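Local coordinates for outer membrane protein YopM (PDB 1JL5) that acts as a leucine-rich-repeat effector of the plague bacterium, probably altering host cell physiology and so promoting bacterial survival in host tissues, at residues L116-D119 / N120-L123; L146-L149 / Q150-S153. All blocks are in the same frame, centred on the assembly; numbering follows the deposited sequence.

Contact 1 (L116-D119 / N120-L123); sequences LLVD and NNNL
Val118 O takes the ND2 of Asn121 at 2.6 Å, a short and nearly straight bond with an N-H...O angle of 170°, and the side-chain amide of Asn141 from the following turn donates to the same oxygen. ND2 of Asn121 does not come in along a lone pair. It stands well above the carbonyl plane of Val118, although the oxygen itself lies almost in the plane of the Asn121 amide. Asn121 has CG turned away from its own carbonyl carbon (chi1 -83°), which brings its amide back to the carbonyl of Val118. Its two ends also look back one turn: ND2 donates to Ala98 O as well, and OD1 accepts from Leu103 N. This is the asparagine ladder of a leucine-rich repeat, in which one buried amide per turn bonds the backbone where the chain leaves the short parallel strand 115-117 and bends into the convex side. Leu123 folds over the same bend from the core side. Its CD1 meets CG2 of Val118 at 3.3 Å, tighter than usual for two methyls, and the two side chains cross at about a right angle. Next to it, ND2 of Asn120 reaches OD2 of Asp119 at 2.6 Å on the anti side of the carboxylate, with a bent N-H...O angle of 141°. Amide and carboxylate stand nearly perpendicular. The other carboxylate oxygen, OD1 of Asp119, is bonded to the hydroxyl of Ser99.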
ATOM      1  N   LEU A 116      13.385   5.378 -35.674  1.00 29.89           N
ATOM      2  CA  LEU A 116      13.386   3.976 -35.297  1.00 27.84           C
ATOM      3  C   LEU A 116      12.856   3.866 -33.877  1.00 27.97           C
ATOM      4  O   LEU A 116      13.540   4.241 -32.928  1.00 28.07           O
ATOM      5  CB  LEU A 116      14.800   3.400 -35.356  1.00 25.23           C
ATOM      6  CG  LEU A 116      14.914   1.969 -34.828  1.00 25.20           C
ATOM      7  CD1 LEU A 116      14.047   1.041 -35.682  1.00 26.17           C
ATOM      8  CD2 LEU A 116      16.362   1.524 -34.848  1.00 25.20           C
ATOM      9  N   LEU A 117      11.630   3.371 -33.740  1.00 28.67           N
ATOM     10  CA  LEU A 117      11.000   3.194 -32.437  1.00 29.60           C
ATOM     11  C   LEU A 117      10.742   1.720 -32.218  1.00 29.05           C
ATOM     12  O   LEU A 117       9.707   1.197 -32.619  1.00 28.93           O
ATOM     13  CB  LEU A 117       9.668   3.938 -32.354  1.00 32.12           C
ATOM     14  CG  LEU A 117       9.670   5.392 -31.890  1.00 36.47           C
ATOM     15  CD1 LEU A 117      10.367   6.263 -32.913  1.00 37.95           C
ATOM     16  CD2 LEU A 117       8.230   5.848 -31.675  1.00 38.23           C
ATOM     17  N   VAL A 118      11.691   1.055 -31.582  1.00 28.32           N
ATOM     18  CA  VAL A 118      11.565  -0.362 -31.314  1.00 28.58           C
ATOM     19  C   VAL A 118      11.765  -0.603 -29.832  1.00 29.35           C
ATOM     20  O   VAL A 118      12.404  -1.566 -29.417  1.00 29.02           O
ATOM     21  CB  VAL A 118      12.597  -1.162 -32.125  1.00 27.90           C
ATOM     22  CG1 VAL A 118      12.245  -1.090 -33.602  1.00 26.65           C
ATOM     23  CG2 VAL A 118      13.986  -0.600 -31.889  1.00 26.74           C
ATOM     24  N   ASP A 119      11.218   0.301 -29.033  1.00 30.63           N
ATOM     25  CA  ASP A 119      11.314   0.178 -27.592  1.00 31.90           C
ATOM     26  C   ASP A 119      10.548  -1.076 -27.216  1.00 30.89           C
ATOM     27  O   ASP A 119       9.667  -1.520 -27.955  1.00 30.10           O
ATOM     28  CB  ASP A 119      10.664   1.377 -26.919  1.00 34.88           C
ATOM     29  CG  ASP A 119       9.250   1.591 -27.391  1.00 39.58           C
ATOM     30  OD1 ASP A 119       9.087   2.009 -28.556  1.00 42.94           O
ATOM     31  OD2 ASP A 119       8.303   1.329 -26.616  1.00 42.30           O
ATOM     32  N   ASN A 120      10.888  -1.649 -26.068  1.00 29.53           N
ATOM     33  CA  ASN A 120      10.208  -2.838 -25.597  1.00 28.79           C
ATOM     34  C   ASN A 120      10.309  -3.993 -26.576  1.00 28.39           C
ATOM     35  O   ASN A 120       9.322  -4.458 -27.140  1.00 26.91           O
ATOM     36  CB  ASN A 120       8.752  -2.505 -25.304  1.00 29.13           C
ATOM     37  CG  ASN A 120       8.619  -1.508 -24.180  1.00 29.79           C
ATOM     38  OD1 ASN A 120       8.809  -1.850 -23.016  1.00 31.29           O
ATOM     39  ND2 ASN A 120       8.319  -0.262 -24.522  1.00 30.81           N
ATOM     40  N   ASN A 121      11.538  -4.429 -26.773  1.00 26.84           N
ATOM     41  CA  ASN A 121      11.837  -5.551 -27.628  1.00 28.51           C
ATOM     42  C   ASN A 121      12.974  -6.248 -26.926  1.00 28.41           C
ATOM     43  O   ASN A 121      13.294  -5.904 -25.795  1.00 28.51           O
ATOM     44  CB  ASN A 121      12.235  -5.075 -29.022  1.00 28.66           C
ATOM     45  CG  ASN A 121      11.032  -4.786 -29.880  1.00 28.02           C
ATOM     46  OD1 ASN A 121      10.252  -5.685 -30.173  1.00 29.07           O
ATOM     47  ND2 ASN A 121      10.861  -3.532 -30.275  1.00 25.85           N
ATOM     48  N   ASN A 122      13.582  -7.219 -27.588  1.00 29.10           N
ATOM     49  CA  ASN A 122      14.670  -7.969 -26.985  1.00 30.33           C
ATOM     50  C   ASN A 122      15.951  -7.729 -27.752  1.00 29.28           C
ATOM     51  O   ASN A 122      16.802  -8.606 -27.851  1.00 30.36           O
ATOM     52  CB  ASN A 122      14.317  -9.455 -26.989  1.00 33.50           C
ATOM     53  CG  ASN A 122      13.027  -9.740 -26.245  1.00 35.99           C
ATOM     54  OD1 ASN A 122      12.360 -10.745 -26.490  1.00 41.42           O
ATOM     55  ND2 ASN A 122      12.673  -8.858 -25.322  1.00 37.94           N
ATOM     56  N   LEU A 123      16.083  -6.527 -28.293  1.00 29.89           N
ATOM     57  CA  LEU A 123      17.263  -6.174 -29.060  1.00 30.48           C
ATOM     58  C   LEU A 123      18.481  -6.128 -28.162  1.00 31.36           C
ATOM     59  O   LEU A 123      18.491  -5.428 -27.154  1.00 31.74           O
ATOM     60  CB  LEU A 123      17.060  -4.819 -29.735  1.00 30.39           C
ATOM     61  CG  LEU A 123      15.888  -4.749 -30.712  1.00 30.09           C
ATOM     62  CD1 LEU A 123      15.759  -3.334 -31.245  1.00 30.05           C
ATOM     63  CD2 LEU A 123      16.112  -5.739 -31.851  1.00 30.02           C
TER

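Contact 2 (L146-L149 / Q150-S153); sequences LPEL and QNSS
Glu148 lays its carboxylate beside the amide of Gln150, at the edge of a type I beta turn that runs from Leu149 to Ser152 and carries the chain round the convex side of a leucine-rich repeat. The turn is closed by its backbone: Ser152 N donates to Leu149 O at 2.9 Å, from above the carbonyl plane. From within the turn, NE2 of Gln150 gives a hydrogen to OE2 of Glu148 at 3.1 Å, bent to 142° and reaching the anti side of the carboxylate. The extended Glu148 chain, with CG anti to the backbone N (chi1 175°), carries OE2 to that amide, and the two flat groups stand 75° apart. A water donates to the same OE2 and takes a weak bond from NE2, bridging the pair a second time. Asn151 also brings its amide against this carboxylate, but the approach there is too close in the model to be read in detail. A second water donates to Glu148 O and accepts a weak bond from Asn151 N. Ser152 OG, turned away from its own carbonyl carbon, shares a 2.8 Å hydrogen bond with that same water.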
ATOM      1  N   LEU A 146      25.644   0.314 -27.941  1.00 34.41           N
ATOM      2  CA  LEU A 146      24.980   1.020 -29.015  1.00 34.08           C
ATOM      3  C   LEU A 146      25.969   1.188 -30.146  1.00 32.94           C
ATOM      4  O   LEU A 146      27.176   1.199 -29.925  1.00 33.02           O
ATOM      5  CB  LEU A 146      24.528   2.401 -28.546  1.00 32.84           C
ATOM      6  CG  LEU A 146      23.321   2.488 -27.617  1.00 34.38           C
ATOM      7  CD1 LEU A 146      23.148   3.931 -27.164  1.00 33.47           C
ATOM      8  CD2 LEU A 146      22.075   2.001 -28.339  1.00 33.00           C
ATOM      9  N   PRO A 147      25.474   1.290 -31.381  1.00 32.69           N
ATOM     10  CA  PRO A 147      26.421   1.471 -32.480  1.00 33.46           C
ATOM     11  C   PRO A 147      26.898   2.910 -32.344  1.00 34.42           C
ATOM     12  O   PRO A 147      26.319   3.682 -31.576  1.00 33.83           O
ATOM     13  CB  PRO A 147      25.550   1.265 -33.713  1.00 31.69           C
ATOM     14  CG  PRO A 147      24.227   1.806 -33.270  1.00 32.14           C
ATOM     15  CD  PRO A 147      24.091   1.221 -31.878  1.00 32.92           C
ATOM     16  N   GLU A 148      27.948   3.273 -33.066  1.00 35.53           N
ATOM     17  CA  GLU A 148      28.447   4.636 -33.005  1.00 36.49           C
ATOM     18  C   GLU A 148      27.269   5.573 -33.244  1.00 35.18           C
ATOM     19  O   GLU A 148      26.411   5.298 -34.077  1.00 34.45           O
ATOM     20  CB  GLU A 148      29.523   4.849 -34.067  1.00 39.53           C
ATOM     21  CG  GLU A 148      30.019   6.277 -34.169  1.00 45.41           C
ATOM     22  CD  GLU A 148      31.167   6.414 -35.144  1.00 48.37           C
ATOM     23  OE1 GLU A 148      30.993   6.036 -36.323  1.00 49.93           O
ATOM     24  OE2 GLU A 148      32.243   6.899 -34.729  1.00 51.15           O
ATOM     25  N   LEU A 149      27.225   6.676 -32.508  1.00 34.70           N
ATOM     26  CA  LEU A 149      26.128   7.627 -32.630  1.00 34.35           C
ATOM     27  C   LEU A 149      26.588   9.013 -33.049  1.00 35.02           C
ATOM     28  O   LEU A 149      25.830   9.768 -33.652  1.00 35.13           O
ATOM     29  CB  LEU A 149      25.403   7.756 -31.287  1.00 33.60           C
ATOM     30  CG  LEU A 149      24.921   6.484 -30.592  1.00 32.40           C
ATOM     31  CD1 LEU A 149      24.422   6.830 -29.193  1.00 32.25           C
ATOM     32  CD2 LEU A 149      23.830   5.832 -31.414  1.00 29.36           C
ATOM     33  N   GLN A 150      27.830   9.344 -32.722  1.00 37.03           N
ATOM     34  CA  GLN A 150      28.363  10.665 -33.014  1.00 39.22           C
ATOM     35  C   GLN A 150      28.316  11.081 -34.476  1.00 39.49           C
ATOM     36  O   GLN A 150      28.311  12.272 -34.774  1.00 40.85           O
ATOM     37  CB  GLN A 150      29.793  10.777 -32.483  1.00 40.62           C
ATOM     38  CG  GLN A 150      30.818   9.965 -33.238  1.00 45.14           C
ATOM     39  CD  GLN A 150      32.189  10.075 -32.609  1.00 48.41           C
ATOM     40  OE1 GLN A 150      32.611  11.160 -32.211  1.00 49.99           O
ATOM     41  NE2 GLN A 150      32.897   8.955 -32.523  1.00 49.78           N
ATOM     42  N   ASN A 151      28.277  10.119 -35.389  1.00 39.48           N
ATOM     43  CA  ASN A 151      28.232  10.460 -36.804  1.00 39.59           C
ATOM     44  C   ASN A 151      26.823  10.478 -37.361  1.00 39.12           C
ATOM     45  O   ASN A 151      26.619  10.528 -38.573  1.00 40.49           O
ATOM     46  CB  ASN A 151      29.106   9.507 -37.608  1.00 39.12           C
ATOM     47  CG  ASN A 151      30.563   9.614 -37.226  1.00 41.21           C
ATOM     48  OD1 ASN A 151      31.098  10.715 -37.101  1.00 42.05           O
ATOM     49  ND2 ASN A 151      31.215   8.474 -37.041  1.00 41.88           N
ATOM     50  N   SER A 152      25.845  10.437 -36.468  1.00 38.28           N
ATOM     51  CA  SER A 152      24.456  10.483 -36.888  1.00 37.87           C
ATOM     52  C   SER A 152      24.084  11.954 -36.956  1.00 38.07           C
ATOM     53  O   SER A 152      23.564  12.534 -36.003  1.00 38.93           O
ATOM     54  CB  SER A 152      23.583   9.736 -35.887  1.00 36.58           C
ATOM     55  OG  SER A 152      23.965   8.375 -35.847  1.00 36.45           O
ATOM     56  N   SER A 153      24.375  12.546 -38.106  1.00 37.56           N
ATOM     57  CA  SER A 153      24.134  13.957 -38.360  1.00 36.72           C
ATOM     58  C   SER A 153      22.728  14.448 -38.058  1.00 35.79           C
ATOM     59  O   SER A 153      22.523  15.640 -37.853  1.00 37.00           O
ATOM     60  CB  SER A 153      24.477  14.273 -39.819  1.00 37.50           C
ATOM     61  OG  SER A 153      25.810  13.891 -40.109  1.00 38.49           O
TER
HETATM   62  O   HOH W   1      26.574   7.464 -35.873  1.00 45.71           O
HETATM   63  O   HOH W   2      32.110   6.751 -31.629  1.00 78.38           O

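Contact 1 comes first along the chain, in the third annotated repeat, and contact 2 follows in the fourth, with strand 135-137 between them. Their centres are about 17 Å apart and their nearest atoms about 8 Å, so they do not touch. Residues 116-123 mark where the chain leaves strand 115-117, which pairs in parallel with strands 95-97 and 135-137; residues 146-153 belong to the loop that returns the chain from strand 135-137 toward strand 157-159. The two thus sample different corners of successive coils: the turn at the end of a strand, tied to the turns before and after it, and the connection between strands, held by its own backbone bond, side chains and waters, with Leu149 against Leu129 of the preceding repeat.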